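Local coordinates for DNA mismatch repair protein MUTS (Thermus aquaticus, PDB 1EWQ) that recognises mismatched base pairs in DNA and starts their repair, with a weak ATPase activity, at residues R52-V57 / L86-R91; P28-L33 / L115-T120; L148-G153 / A226-T231; L121-L126 / L341-P346. All coordinates share one frame; numbering follows the deposited sequence.

Overall arrangement
Contacts 1 and 2 belong to domain I, with its sheet of strands 31-36, 92-97 and 110-116. Contact 1 joins the ends of helices 44-54 and 78-87 beside the DNA, between the segments of contact 2. Their centres lie about 12 Å apart, tied by Arg91 bonds to Leu31 and Asp29. Contact 3 brings in strand 143-149 of domain II and helix 215-232, and contact 4 links the loop after strand 110-116 to domain III; centre to centre, contact 3 lies about 13 Å from contacts 2 and 4. Along the chain both follow contacts 1 and 2, contact 3 between the segments of contact 4. Touching residues run from the DNA-facing domain toward the middle of the protein.

Contact 1 (R52-V57 / L86-R91); sequences RALGLV and LKMGFR. With nucleotides of chain A.
Ala53 meets two side chains of segment 86-91 at once. Its CB lies 3.8 Å from CZ of Phe90, approaching the ring obliquely, while its carbonyl O comes 3.3 Å from SE of Met88, which is present as selenomethionine. One residue on, Leu54 offers CD2 to the CE methyl of Met88 at 4.1 Å, the two side chains crossing at a slant. Met88 runs out nearly straight as far as selenium, then bends at chi3 (-127°), and this turn brings CE near both the Ala53 carbonyl and the Leu54 methyl.

Both segments lie at helix ends. Gly89, at positive phi, closes helix 78-87 with a Schellman motif, its N bonded to Leu86 O at 3.1 Å; a side chain at these backbone angles would collide with the Met88 carbonyl O, which calls for glycine. Gly55 ends helix 44-54 in the same way, although its bond to Arg52 O is weak. Leu54 also rests on Tyr81, Arg84 and Leu85 of helix 78-87, and Gly55 O takes a hydrogen bond from Arg76 of the second subunit.

Past this turn, Val57 N gives a nearly straight hydrogen bond (174°) to OP1 of DG14 of chain A at 2.9 Å, with Leu56 CA beside the same oxygen at 3.6 Å. The two helix ends meet without a hydrogen bond, by apolar side chains and by the Ala53 carbonyl O against selenium, and the loop after Gly55 grips the DNA by a backbone amide on a phosphate. Such a bond reads no base, consistent with a protein that must hold DNA of any sequence.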
loop_
_atom_site.group_PDB
_atom_site.type_symbol
_atom_site.label_atom_id
_atom_site.label_comp_id
_atom_site.label_asym_id
_atom_site.label_seq_id
_atom_site.Cartn_x
_atom_site.Cartn_y
_atom_site.Cartn_z
ATOM N N ARG C 52 6.363 -6.440 -16.387
ATOM C CA ARG C 52 5.720 -5.324 -15.709
ATOM C C ARG C 52 5.631 -5.541 -14.203
ATOM O O ARG C 52 5.827 -4.606 -13.422
ATOM C CB ARG C 52 4.325 -5.061 -16.285
ATOM C CG ARG C 52 3.219 -5.953 -15.778
ATOM C CD ARG C 52 1.873 -5.387 -16.226
ATOM N NE ARG C 52 1.755 -5.341 -17.682
ATOM C CZ ARG C 52 1.388 -6.374 -18.440
ATOM N NH1 ARG C 52 1.094 -7.544 -17.878
ATOM N NH2 ARG C 52 1.321 -6.242 -19.762
ATOM N N ALA C 53 5.347 -6.776 -13.799
ATOM C CA ALA C 53 5.243 -7.102 -12.383
ATOM C C ALA C 53 6.508 -6.708 -11.627
ATOM O O ALA C 53 6.434 -6.201 -10.508
ATOM C CB ALA C 53 4.980 -8.589 -12.210
ATOM N N LEU C 54 7.665 -6.932 -12.241
ATOM C CA LEU C 54 8.935 -6.614 -11.607
ATOM C C LEU C 54 9.652 -5.441 -12.262
ATOM O O LEU C 54 10.778 -5.107 -11.891
ATOM C CB LEU C 54 9.843 -7.846 -11.624
ATOM C CG LEU C 54 9.272 -9.091 -10.942
ATOM C CD1 LEU C 54 10.231 -10.256 -11.135
ATOM C CD2 LEU C 54 9.039 -8.809 -9.455
ATOM N N GLY C 55 8.997 -4.810 -13.231
ATOM C CA GLY C 55 9.609 -3.681 -13.905
ATOM C C GLY C 55 10.922 -4.068 -14.556
ATOM O O GLY C 55 11.934 -3.378 -14.411
ATOM N N LEU C 56 10.903 -5.189 -15.270
ATOM C CA LEU C 56 12.083 -5.692 -15.959
ATOM C C LEU C 56 12.058 -5.241 -17.418
ATOM O O LEU C 56 11.039 -4.765 -17.922
ATOM C CB LEU C 56 12.109 -7.226 -15.914
ATOM C CG LEU C 56 12.022 -7.938 -14.558
ATOM C CD1 LEU C 56 11.847 -9.434 -14.796
ATOM C CD2 LEU C 56 13.266 -7.661 -13.719
ATOM N N VAL C 57 13.190 -5.380 -18.093
ATOM C CA VAL C 57 13.268 -5.023 -19.498
ATOM C C VAL C 57 12.564 -6.145 -20.250
ATOM O O VAL C 57 12.754 -7.324 -19.938
ATOM C CB VAL C 57 14.731 -4.933 -19.971
ATOM C CG1 VAL C 57 14.782 -4.707 -21.473
ATOM C CG2 VAL C 57 15.440 -3.804 -19.241
ATOM N N LEU C 86 5.424 -12.967 -4.786
ATOM C CA LEU C 86 4.492 -13.509 -3.807
ATOM C C LEU C 86 3.619 -12.434 -3.185
ATOM O O LEU C 86 2.405 -12.602 -3.056
ATOM C CB LEU C 86 5.253 -14.247 -2.704
ATOM C CG LEU C 86 5.759 -15.634 -3.105
ATOM C CD1 LEU C 86 6.784 -16.124 -2.113
ATOM C CD2 LEU C 86 4.580 -16.592 -3.190
ATOM N N LYS C 87 4.236 -11.320 -2.809
ATOM C CA LYS C 87 3.503 -10.240 -2.169
ATOM C C LYS C 87 2.515 -9.544 -3.097
ATOM O O LYS C 87 1.613 -8.838 -2.641
ATOM C CB LYS C 87 4.499 -9.252 -1.561
ATOM C CG LYS C 87 5.462 -9.957 -0.604
ATOM C CD LYS C 87 6.375 -9.002 0.142
ATOM C CE LYS C 87 7.329 -9.774 1.059
ATOM N NZ LYS C 87 6.611 -10.611 2.073
HETATM N N MSE C 88 2.667 -9.762 -4.396
HETATM C CA MSE C 88 1.756 -9.151 -5.353
HETATM C C MSE C 88 0.553 -10.047 -5.640
HETATM O O MSE C 88 -0.380 -9.632 -6.323
HETATM C CB MSE C 88 2.493 -8.811 -6.655
HETATM C CG MSE C 88 3.337 -7.543 -6.566
HETATM SE SE MSE C 88 4.507 -7.222 -8.086
HETATM C CE MSE C 88 6.171 -7.008 -7.115
ATOM N N GLY C 89 0.572 -11.270 -5.114
ATOM C CA GLY C 89 -0.542 -12.179 -5.328
ATOM C C GLY C 89 -0.320 -13.308 -6.322
ATOM O O GLY C 89 -1.275 -13.979 -6.711
ATOM N N PHE C 90 0.926 -13.527 -6.737
ATOM C CA PHE C 90 1.239 -14.598 -7.684
ATOM C C PHE C 90 1.526 -15.923 -6.983
ATOM O O PHE C 90 1.908 -15.952 -5.814
ATOM C CB PHE C 90 2.503 -14.286 -8.499
ATOM C CG PHE C 90 2.372 -13.139 -9.461
ATOM C CD1 PHE C 90 2.628 -11.834 -9.051
ATOM C CD2 PHE C 90 2.038 -13.370 -10.793
ATOM C CE1 PHE C 90 2.555 -10.781 -9.956
ATOM C CE2 PHE C 90 1.961 -12.321 -11.705
ATOM C CZ PHE C 90 2.220 -11.028 -11.290
ATOM N N ARG C 91 1.338 -17.016 -7.714
ATOM C CA ARG C 91 1.684 -18.353 -7.233
ATOM C C ARG C 91 2.820 -18.681 -8.205
ATOM O O ARG C 91 2.744 -18.311 -9.369
ATOM C CB ARG C 91 0.549 -19.362 -7.431
ATOM C CG ARG C 91 -0.650 -19.226 -6.495
ATOM C CD ARG C 91 -1.488 -20.500 -6.559
ATOM N NE ARG C 91 -2.840 -20.340 -6.040
ATOM C CZ ARG C 91 -3.809 -19.670 -6.659
ATOM N NH1 ARG C 91 -3.577 -19.093 -7.833
ATOM N NH2 ARG C 91 -5.014 -19.582 -6.110
ATOM P P DG A 14 16.783 -6.762 -17.311
ATOM O OP1 DG A 14 15.550 -6.257 -16.651
ATOM O OP2 DG A 14 17.528 -5.882 -18.245
ATOM O "O5'" DG A 14 17.805 -7.205 -16.180
ATOM C "C5'" DG A 14 17.455 -8.189 -15.221
ATOM C "C4'" DG A 14 18.672 -8.562 -14.412
ATOM O "O4'" DG A 14 19.594 -9.303 -15.247
ATOM C "C3'" DG A 14 19.453 -7.364 -13.876
ATOM O "O3'" DG A 14 19.933 -7.665 -12.566
ATOM C "C2'" DG A 14 20.590 -7.202 -14.874
ATOM C "C1'" DG A 14 20.842 -8.626 -15.353
ATOM N N9 DG A 14 21.273 -8.720 -16.749
ATOM C C8 DG A 14 20.739 -8.038 -17.815
ATOM N N7 DG A 14 21.304 -8.339 -18.953
ATOM C C5 DG A 14 22.276 -9.274 -18.620
ATOM C C6 DG A 14 23.202 -9.969 -19.445
ATOM O O6 DG A 14 23.354 -9.893 -20.670
ATOM N N1 DG A 14 24.000 -10.834 -18.703
ATOM C C2 DG A 14 23.914 -11.015 -17.344
ATOM N N2 DG A 14 24.752 -11.922 -16.819
ATOM N N3 DG A 14 23.065 -10.364 -16.562
ATOM C C4 DG A 14 22.277 -9.518 -17.264
#

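Contact 2 (P28-L33 / L115-T120); sequences PDYLLL and LLTPGT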
loop_
_atom_site.group_PDB
_atom_site.type_symbol
_atom_site.label_atom_id
_atom_site.label_comp_id
_atom_site.label_asym_id
_atom_site.label_seq_id
_atom_site.Cartn_x
_atom_site.Cartn_y
_atom_site.Cartn_z
ATOM N N PRO C 28 -1.819 -23.986 -14.856
ATOM C CA PRO C 28 -2.659 -22.858 -15.269
ATOM C C PRO C 28 -2.779 -21.682 -14.303
ATOM O O PRO C 28 -2.896 -20.535 -14.734
ATOM C CB PRO C 28 -4.010 -23.521 -15.515
ATOM C CG PRO C 28 -3.619 -24.861 -16.026
ATOM C CD PRO C 28 -2.527 -25.261 -15.079
ATOM N N ASP C 29 -2.763 -21.955 -13.003
ATOM C CA ASP C 29 -2.910 -20.883 -12.025
ATOM C C ASP C 29 -1.613 -20.448 -11.359
ATOM O O ASP C 29 -1.632 -19.808 -10.306
ATOM C CB ASP C 29 -3.922 -21.295 -10.961
ATOM C CG ASP C 29 -5.255 -21.710 -11.562
ATOM O OD1 ASP C 29 -5.858 -20.896 -12.303
ATOM O OD2 ASP C 29 -5.693 -22.853 -11.289
ATOM N N TYR C 30 -0.491 -20.793 -11.979
ATOM C CA TYR C 30 0.813 -20.418 -11.445
ATOM C C TYR C 30 1.589 -19.659 -12.503
ATOM O O TYR C 30 1.346 -19.832 -13.700
ATOM C CB TYR C 30 1.633 -21.657 -11.062
ATOM C CG TYR C 30 1.035 -22.510 -9.972
ATOM C CD1 TYR C 30 -0.128 -23.249 -10.192
ATOM C CD2 TYR C 30 1.629 -22.577 -8.716
ATOM C CE1 TYR C 30 -0.679 -24.030 -9.186
ATOM C CE2 TYR C 30 1.085 -23.353 -7.706
ATOM C CZ TYR C 30 -0.066 -24.073 -7.948
ATOM O OH TYR C 30 -0.610 -24.830 -6.947
ATOM N N LEU C 31 2.508 -18.805 -12.066
ATOM C CA LEU C 31 3.349 -18.089 -13.007
ATOM C C LEU C 31 4.568 -18.985 -13.082
ATOM O O LEU C 31 5.273 -19.172 -12.088
ATOM C CB LEU C 31 3.745 -16.707 -12.489
ATOM C CG LEU C 31 4.630 -15.933 -13.473
ATOM C CD1 LEU C 31 3.919 -15.826 -14.817
ATOM C CD2 LEU C 31 4.945 -14.554 -12.929
ATOM N N LEU C 32 4.799 -19.557 -14.258
ATOM C CA LEU C 32 5.918 -20.463 -14.456
ATOM C C LEU C 32 7.234 -19.753 -14.753
ATOM O O LEU C 32 7.315 -18.920 -15.660
ATOM C CB LEU C 32 5.583 -21.445 -15.580
ATOM C CG LEU C 32 6.505 -22.655 -15.739
ATOM C CD1 LEU C 32 5.680 -23.862 -16.131
ATOM C CD2 LEU C 32 7.584 -22.364 -16.762
ATOM N N LEU C 33 8.253 -20.082 -13.963
ATOM C CA LEU C 33 9.589 -19.521 -14.117
ATOM C C LEU C 33 10.414 -20.642 -14.720
ATOM O O LEU C 33 10.783 -21.601 -14.041
ATOM C CB LEU C 33 10.147 -19.086 -12.760
ATOM C CG LEU C 33 9.327 -17.960 -12.108
ATOM C CD1 LEU C 33 9.909 -17.595 -10.753
ATOM C CD2 LEU C 33 9.314 -16.740 -13.018
ATOM N N LEU C 115 6.518 -25.611 -6.126
ATOM C CA LEU C 115 5.566 -24.539 -6.292
ATOM C C LEU C 115 5.745 -23.617 -5.098
ATOM O O LEU C 115 6.046 -24.079 -3.993
ATOM C CB LEU C 115 4.144 -25.102 -6.309
ATOM C CG LEU C 115 3.866 -26.177 -7.368
ATOM C CD1 LEU C 115 2.415 -26.631 -7.267
ATOM C CD2 LEU C 115 4.144 -25.621 -8.756
ATOM N N LEU C 116 5.596 -22.318 -5.316
ATOM C CA LEU C 116 5.721 -21.359 -4.225
ATOM C C LEU C 116 4.394 -20.653 -4.051
ATOM O O LEU C 116 3.987 -19.868 -4.899
ATOM C CB LEU C 116 6.816 -20.330 -4.505
ATOM C CG LEU C 116 8.249 -20.850 -4.654
ATOM C CD1 LEU C 116 9.201 -19.668 -4.761
ATOM C CD2 LEU C 116 8.626 -21.700 -3.470
ATOM N N THR C 117 3.711 -20.966 -2.958
ATOM C CA THR C 117 2.432 -20.355 -2.661
ATOM C C THR C 117 2.526 -19.843 -1.230
ATOM O O THR C 117 3.207 -20.422 -0.403
ATOM C CB THR C 117 1.276 -21.362 -2.832
ATOM O OG1 THR C 117 1.274 -22.305 -1.756
ATOM C CG2 THR C 117 1.437 -22.103 -4.164
ATOM N N PRO C 118 1.831 -18.750 -0.925
ATOM C CA PRO C 118 1.865 -18.157 0.415
ATOM C C PRO C 118 1.796 -19.116 1.598
ATOM O O PRO C 118 2.566 -18.977 2.546
ATOM C CB PRO C 118 0.712 -17.149 0.379
ATOM C CG PRO C 118 -0.230 -17.741 -0.622
ATOM C CD PRO C 118 0.694 -18.235 -1.705
ATOM N N GLY C 119 0.906 -20.101 1.537
ATOM C CA GLY C 119 0.783 -21.030 2.648
ATOM C C GLY C 119 1.619 -22.303 2.634
ATOM O O GLY C 119 1.389 -23.185 3.453
ATOM N N THR C 120 2.592 -22.414 1.736
ATOM C CA THR C 120 3.411 -23.624 1.680
ATOM C C THR C 120 4.897 -23.303 1.539
ATOM O O THR C 120 5.685 -24.147 1.121
ATOM C CB THR C 120 2.998 -24.511 0.482
ATOM O OG1 THR C 120 3.268 -23.813 -0.739
ATOM C CG2 THR C 120 1.508 -24.854 0.550
#
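The ring of Tyr30 is approached obliquely by two aliphatic groups, Leu115 CD1 and Thr117 CG2. Leu115 makes the broader contact: CD1 lies 3.5 Å from Tyr30 OH and 3.6 Å from CE2, while its other methyl, CD2, is 3.9 Å from CD2 of the ring, and the two side chains cross at about a right angle. Thr117 adds its CG2 at 3.8 Å from the same ring atom CE2. With CG2 anti to its carbonyl carbon, Thr117 gives the ring its methyl and keeps OG1 for polar partners: Glu177 OE1 bonds to it and also to Gly119 N. The turn that carries Thr117 is closed by Thr120 N, bonded to Thr117 O at 3.0 Å. A serine in place of Tyr30 would probably open a gap beside Leu115 and Thr117, their methyls losing the ring they rest against.

In the sheet of domain I, strand 92-97 runs between strands 31-36 and 110-116, so Tyr30 reaches past it to Leu115; Ala93 of that middle strand touches both. Beyond the ring's hydroxyl stands helix 215-232, whose Tyr227 packs on both Tyr30 and Thr117. The same helix gives Thr231 O to Leu115 N as a backbone hydrogen bond, so this corner of the sheet is fastened to the helix by main chain as well as by side chains.

Contact 3 (L148-G153 / A226-T231); sequences LDVSTG and AYAQRT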
loop_
_atom_site.group_PDB
_atom_site.type_symbol
_atom_site.label_atom_id
_atom_site.label_comp_id
_atom_site.label_asym_id
_atom_site.label_seq_id
_atom_site.Cartn_x
_atom_site.Cartn_y
_atom_site.Cartn_z
ATOM N N LEU C 148 -1.911 -26.837 8.323
ATOM C CA LEU C 148 -0.612 -27.441 8.089
ATOM C C LEU C 148 0.388 -26.308 7.942
ATOM O O LEU C 148 0.133 -25.344 7.220
ATOM C CB LEU C 148 -0.588 -28.284 6.806
ATOM C CG LEU C 148 0.812 -28.786 6.410
ATOM C CD1 LEU C 148 1.368 -29.731 7.498
ATOM C CD2 LEU C 148 0.743 -29.522 5.064
ATOM N N ASP C 149 1.503 -26.414 8.663
ATOM C CA ASP C 149 2.576 -25.436 8.559
ATOM C C ASP C 149 3.680 -26.303 7.994
ATOM O O ASP C 149 4.325 -27.075 8.712
ATOM C CB ASP C 149 2.993 -24.875 9.922
ATOM C CG ASP C 149 4.038 -23.775 9.795
ATOM O OD1 ASP C 149 4.855 -23.843 8.848
ATOM O OD2 ASP C 149 4.051 -22.853 10.649
ATOM N N VAL C 150 3.873 -26.187 6.690
ATOM C CA VAL C 150 4.858 -26.985 5.992
ATOM C C VAL C 150 6.290 -26.745 6.466
ATOM O O VAL C 150 7.123 -27.645 6.362
ATOM C CB VAL C 150 4.756 -26.734 4.465
ATOM C CG1 VAL C 150 5.624 -27.708 3.712
ATOM C CG2 VAL C 150 3.297 -26.865 4.017
ATOM N N SER C 151 6.587 -25.552 6.993
ATOM C CA SER C 151 7.950 -25.262 7.448
ATOM C C SER C 151 8.291 -25.900 8.791
ATOM O O SER C 151 9.465 -26.022 9.135
ATOM C CB SER C 151 8.197 -23.747 7.541
ATOM O OG SER C 151 7.592 -23.185 8.694
ATOM N N THR C 152 7.282 -26.307 9.553
ATOM C CA THR C 152 7.542 -26.922 10.858
ATOM C C THR C 152 6.968 -28.327 10.974
ATOM O O THR C 152 7.400 -29.118 11.809
ATOM C CB THR C 152 6.947 -26.094 12.012
ATOM O OG1 THR C 152 5.516 -26.144 11.949
ATOM C CG2 THR C 152 7.411 -24.634 11.920
ATOM N N GLY C 153 5.994 -28.637 10.128
ATOM C CA GLY C 153 5.374 -29.943 10.180
ATOM C C GLY C 153 4.155 -29.933 11.087
ATOM O O GLY C 153 3.507 -30.967 11.252
ATOM N N ALA C 226 -2.511 -33.286 -0.181
ATOM C CA ALA C 226 -2.410 -33.335 -1.633
ATOM C C ALA C 226 -1.798 -32.041 -2.143
ATOM O O ALA C 226 -0.921 -32.054 -3.008
ATOM C CB ALA C 226 -3.787 -33.545 -2.256
ATOM N N TYR C 227 -2.255 -30.919 -1.598
ATOM C CA TYR C 227 -1.754 -29.616 -2.015
ATOM C C TYR C 227 -0.278 -29.392 -1.650
ATOM O O TYR C 227 0.527 -29.050 -2.508
ATOM C CB TYR C 227 -2.619 -28.509 -1.403
ATOM C CG TYR C 227 -2.438 -27.156 -2.051
ATOM C CD1 TYR C 227 -2.961 -26.893 -3.318
ATOM C CD2 TYR C 227 -1.722 -26.144 -1.408
ATOM C CE1 TYR C 227 -2.775 -25.662 -3.931
ATOM C CE2 TYR C 227 -1.528 -24.899 -2.014
ATOM C CZ TYR C 227 -2.058 -24.670 -3.276
ATOM O OH TYR C 227 -1.858 -23.454 -3.888
ATOM N N ALA C 228 0.075 -29.596 -0.385
ATOM C CA ALA C 228 1.450 -29.378 0.066
ATOM C C ALA C 228 2.481 -30.340 -0.523
ATOM O O ALA C 228 3.618 -29.950 -0.759
ATOM C CB ALA C 228 1.512 -29.420 1.591
ATOM N N GLN C 229 2.101 -31.592 -0.753
ATOM C CA GLN C 229 3.041 -32.554 -1.320
ATOM C C GLN C 229 3.368 -32.133 -2.746
ATOM O O GLN C 229 4.478 -32.327 -3.232
ATOM C CB GLN C 229 2.449 -33.969 -1.260
ATOM C CG GLN C 229 2.171 -34.376 0.192
ATOM C CD GLN C 229 1.667 -35.802 0.379
ATOM O OE1 GLN C 229 0.766 -36.270 -0.327
ATOM N NE2 GLN C 229 2.236 -36.491 1.367
ATOM N N ARG C 230 2.393 -31.523 -3.402
ATOM C CA ARG C 230 2.572 -31.036 -4.758
ATOM C C ARG C 230 3.560 -29.872 -4.730
ATOM O O ARG C 230 4.568 -29.889 -5.433
ATOM C CB ARG C 230 1.229 -30.562 -5.309
ATOM C CG ARG C 230 1.172 -30.319 -6.812
ATOM C CD ARG C 230 -0.224 -29.822 -7.193
ATOM N NE ARG C 230 -1.241 -30.558 -6.440
ATOM C CZ ARG C 230 -2.547 -30.292 -6.433
ATOM N NH1 ARG C 230 -3.047 -29.290 -7.152
ATOM N NH2 ARG C 230 -3.353 -31.028 -5.676
ATOM N N THR C 231 3.277 -28.867 -3.902
ATOM C CA THR C 231 4.146 -27.697 -3.813
ATOM C C THR C 231 5.548 -28.067 -3.352
ATOM O O THR C 231 6.539 -27.634 -3.941
ATOM C CB THR C 231 3.579 -26.612 -2.846
ATOM O OG1 THR C 231 3.585 -27.104 -1.499
ATOM C CG2 THR C 231 2.159 -26.235 -3.234
#
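Val150 and Ala228 bring their CA atoms to 7.2 Å where strand 143-149 gives way to a turn beside helix 215-232. The methyl of Ala228 meets both aliphatic side chains of that corner, Leu148 CD2 at 3.6 Å and Val150 CG2 at 3.9 Å. Leu148 reaches it with CG anti to the backbone N (chi1 172°), whereas Val150 uses the methyl that is anti to its carbonyl carbon.

The turn is fixed from behind by Asp149. Its carbonyl O accepts from two amides, Gly153 N at 2.7 Å and Thr152 N at 3.2 Å, and its OD1 takes the Ser151 hydroxyl, the OG-to-OD1 distance being 2.8 Å, on the syn side and 26° out of the carboxylate plane. Ser151 N adds a weak bond to the same oxygen, while OD2 is held by Asn132 N. Gly153 ends the turn at positive phi, where a side chain would strike the Thr152 carbonyl. On the helix, Thr231 OG1 donates to Ala228 O at 2.9 Å, satisfying that hydroxyl's proton within the last turn.

Ser151 and Thr152 face the other way, toward domain III: Arg334 bonds to Ser151 OG, Thr337 to Ser151 O and Arg518 to Thr152 O. Chemistry is therefore divided between the two sides of this buried turn, with methyls alone against the helix and the hydrogen bonds of Asp149, Ser151 and Thr152 on the other side.

Contact 4 (L121-L126 / L341-P346); sequences LLQESL and LGRASP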
loop_
_atom_site.group_PDB
_atom_site.type_symbol
_atom_site.label_atom_id
_atom_site.label_comp_id
_atom_site.label_asym_id
_atom_site.label_seq_id
_atom_site.Cartn_x
_atom_site.Cartn_y
_atom_site.Cartn_z
ATOM N N LEU C 121 5.280 -22.088 1.899
ATOM C CA LEU C 121 6.668 -21.662 1.780
ATOM C C LEU C 121 7.628 -22.396 2.714
ATOM O O LEU C 121 7.332 -22.629 3.892
ATOM C CB LEU C 121 6.763 -20.152 2.025
ATOM C CG LEU C 121 5.906 -19.293 1.086
ATOM C CD1 LEU C 121 5.986 -17.828 1.526
ATOM C CD2 LEU C 121 6.368 -19.484 -0.375
ATOM N N LEU C 122 8.784 -22.754 2.171
ATOM C CA LEU C 122 9.822 -23.438 2.929
ATOM C C LEU C 122 11.107 -22.619 2.983
ATOM O O LEU C 122 12.016 -22.944 3.737
ATOM C CB LEU C 122 10.107 -24.807 2.311
ATOM C CG LEU C 122 9.057 -25.836 2.722
ATOM C CD1 LEU C 122 8.941 -26.927 1.678
ATOM C CD2 LEU C 122 9.423 -26.388 4.082
ATOM N N GLN C 123 11.184 -21.560 2.179
ATOM C CA GLN C 123 12.370 -20.717 2.159
ATOM C C GLN C 123 12.368 -19.719 3.327
ATOM O O GLN C 123 11.426 -18.945 3.498
ATOM C CB GLN C 123 12.467 -19.955 0.831
ATOM C CG GLN C 123 12.602 -20.829 -0.431
ATOM C CD GLN C 123 11.287 -21.460 -0.885
ATOM O OE1 GLN C 123 10.205 -21.089 -0.425
ATOM N NE2 GLN C 123 11.380 -22.408 -1.812
ATOM N N GLU C 124 13.433 -19.752 4.118
ATOM C CA GLU C 124 13.594 -18.877 5.276
ATOM C C GLU C 124 13.339 -17.396 4.980
ATOM O O GLU C 124 12.629 -16.729 5.727
ATOM C CB GLU C 124 15.006 -19.079 5.867
ATOM C CG GLU C 124 15.455 -18.082 6.937
ATOM C CD GLU C 124 16.853 -18.410 7.518
ATOM O OE1 GLU C 124 17.743 -18.884 6.765
ATOM O OE2 GLU C 124 17.068 -18.178 8.729
ATOM N N SER C 125 13.890 -16.895 3.878
ATOM C CA SER C 125 13.737 -15.483 3.505
ATOM C C SER C 125 12.349 -15.060 3.029
ATOM O O SER C 125 12.098 -13.866 2.853
ATOM C CB SER C 125 14.740 -15.109 2.411
ATOM O OG SER C 125 14.272 -15.505 1.131
ATOM N N LEU C 126 11.456 -16.023 2.804
ATOM C CA LEU C 126 10.106 -15.703 2.342
ATOM C C LEU C 126 9.082 -15.956 3.450
ATOM O O LEU C 126 7.882 -15.777 3.255
ATOM C CB LEU C 126 9.748 -16.564 1.126
ATOM C CG LEU C 126 10.831 -16.706 0.056
ATOM C CD1 LEU C 126 10.320 -17.557 -1.103
ATOM C CD2 LEU C 126 11.240 -15.326 -0.427
ATOM N N LEU C 341 13.677 -32.661 4.727
ATOM C CA LEU C 341 13.188 -32.545 3.357
ATOM C C LEU C 341 14.292 -32.473 2.303
ATOM O O LEU C 341 14.006 -32.299 1.125
ATOM C CB LEU C 341 12.283 -31.310 3.223
ATOM C CG LEU C 341 10.914 -31.409 3.902
ATOM C CD1 LEU C 341 10.178 -30.076 3.845
ATOM C CD2 LEU C 341 10.110 -32.500 3.220
ATOM N N GLY C 342 15.547 -32.591 2.727
ATOM C CA GLY C 342 16.652 -32.534 1.785
ATOM C C GLY C 342 16.898 -31.179 1.140
ATOM O O GLY C 342 17.414 -31.109 0.018
ATOM N N ARG C 343 16.536 -30.103 1.842
ATOM C CA ARG C 343 16.731 -28.747 1.351
ATOM C C ARG C 343 17.775 -27.942 2.122
ATOM O O ARG C 343 18.124 -26.838 1.707
ATOM C CB ARG C 343 15.431 -27.962 1.415
ATOM C CG ARG C 343 14.320 -28.481 0.569
ATOM C CD ARG C 343 13.204 -27.472 0.592
ATOM N NE ARG C 343 12.062 -27.882 -0.211
ATOM C CZ ARG C 343 11.353 -27.034 -0.944
ATOM N NH1 ARG C 343 11.695 -25.752 -0.959
ATOM N NH2 ARG C 343 10.311 -27.460 -1.650
ATOM N N ALA C 344 18.246 -28.466 3.249
ATOM C CA ALA C 344 19.232 -27.759 4.056
ATOM C C ALA C 344 20.428 -27.273 3.232
ATOM O O ALA C 344 21.033 -28.037 2.473
ATOM C CB ALA C 344 19.706 -28.645 5.186
ATOM N N SER C 345 20.763 -25.996 3.413
ATOM C CA SER C 345 21.853 -25.334 2.705
ATOM C C SER C 345 23.147 -25.266 3.506
ATOM O O SER C 345 23.164 -25.488 4.714
ATOM C CB SER C 345 21.445 -23.899 2.374
ATOM O OG SER C 345 21.441 -23.114 3.559
ATOM N N PRO C 346 24.259 -24.956 2.835
ATOM C CA PRO C 346 25.486 -24.880 3.622
ATOM C C PRO C 346 25.346 -23.773 4.670
ATOM O O PRO C 346 25.983 -23.808 5.716
ATOM C CB PRO C 346 26.569 -24.608 2.571
ATOM C CG PRO C 346 25.803 -24.180 1.334
ATOM C CD PRO C 346 24.546 -24.962 1.394
#
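Gln123 O accepts from Leu126 N at 3.0 Å, closing the short 3-10 turn of segment 121-126, and the side chain of the same glutamine comes up to Arg343. Its NE2 stands 3.5 Å from Arg343 NH1, at the edge of the guanidinium and with the amide turned 66° from it; both atoms are donors and no bond forms. Gln123 OE1 instead takes a weak bond from Leu122 N, helped by a bend at chi2 (78°) that folds the chain back.

Leu122 does most of the touching. Its CD1 lies over the centre of one face of the guanidinium, 3.6 Å from CZ, and CD2 meets Leu341 CD1 at 3.8 Å. Arg343 extends straight from CG to NE, and its NH2 bonds to Gln232 O. An alanine here takes away the guanidinium, which would probably leave Leu122 CD1 without the flat surface it rests on and Gln232 O short of a partner.

Gly342, in a Schellman motif, ends helix 332-340, and Ser345 is the N-cap of helix 346-366, so the loop between two helices of domain III meets the loop that follows strand 110-116. Gln123 also rests on Gln114 and Leu116 of that strand, and Leu121 on helix 78-87.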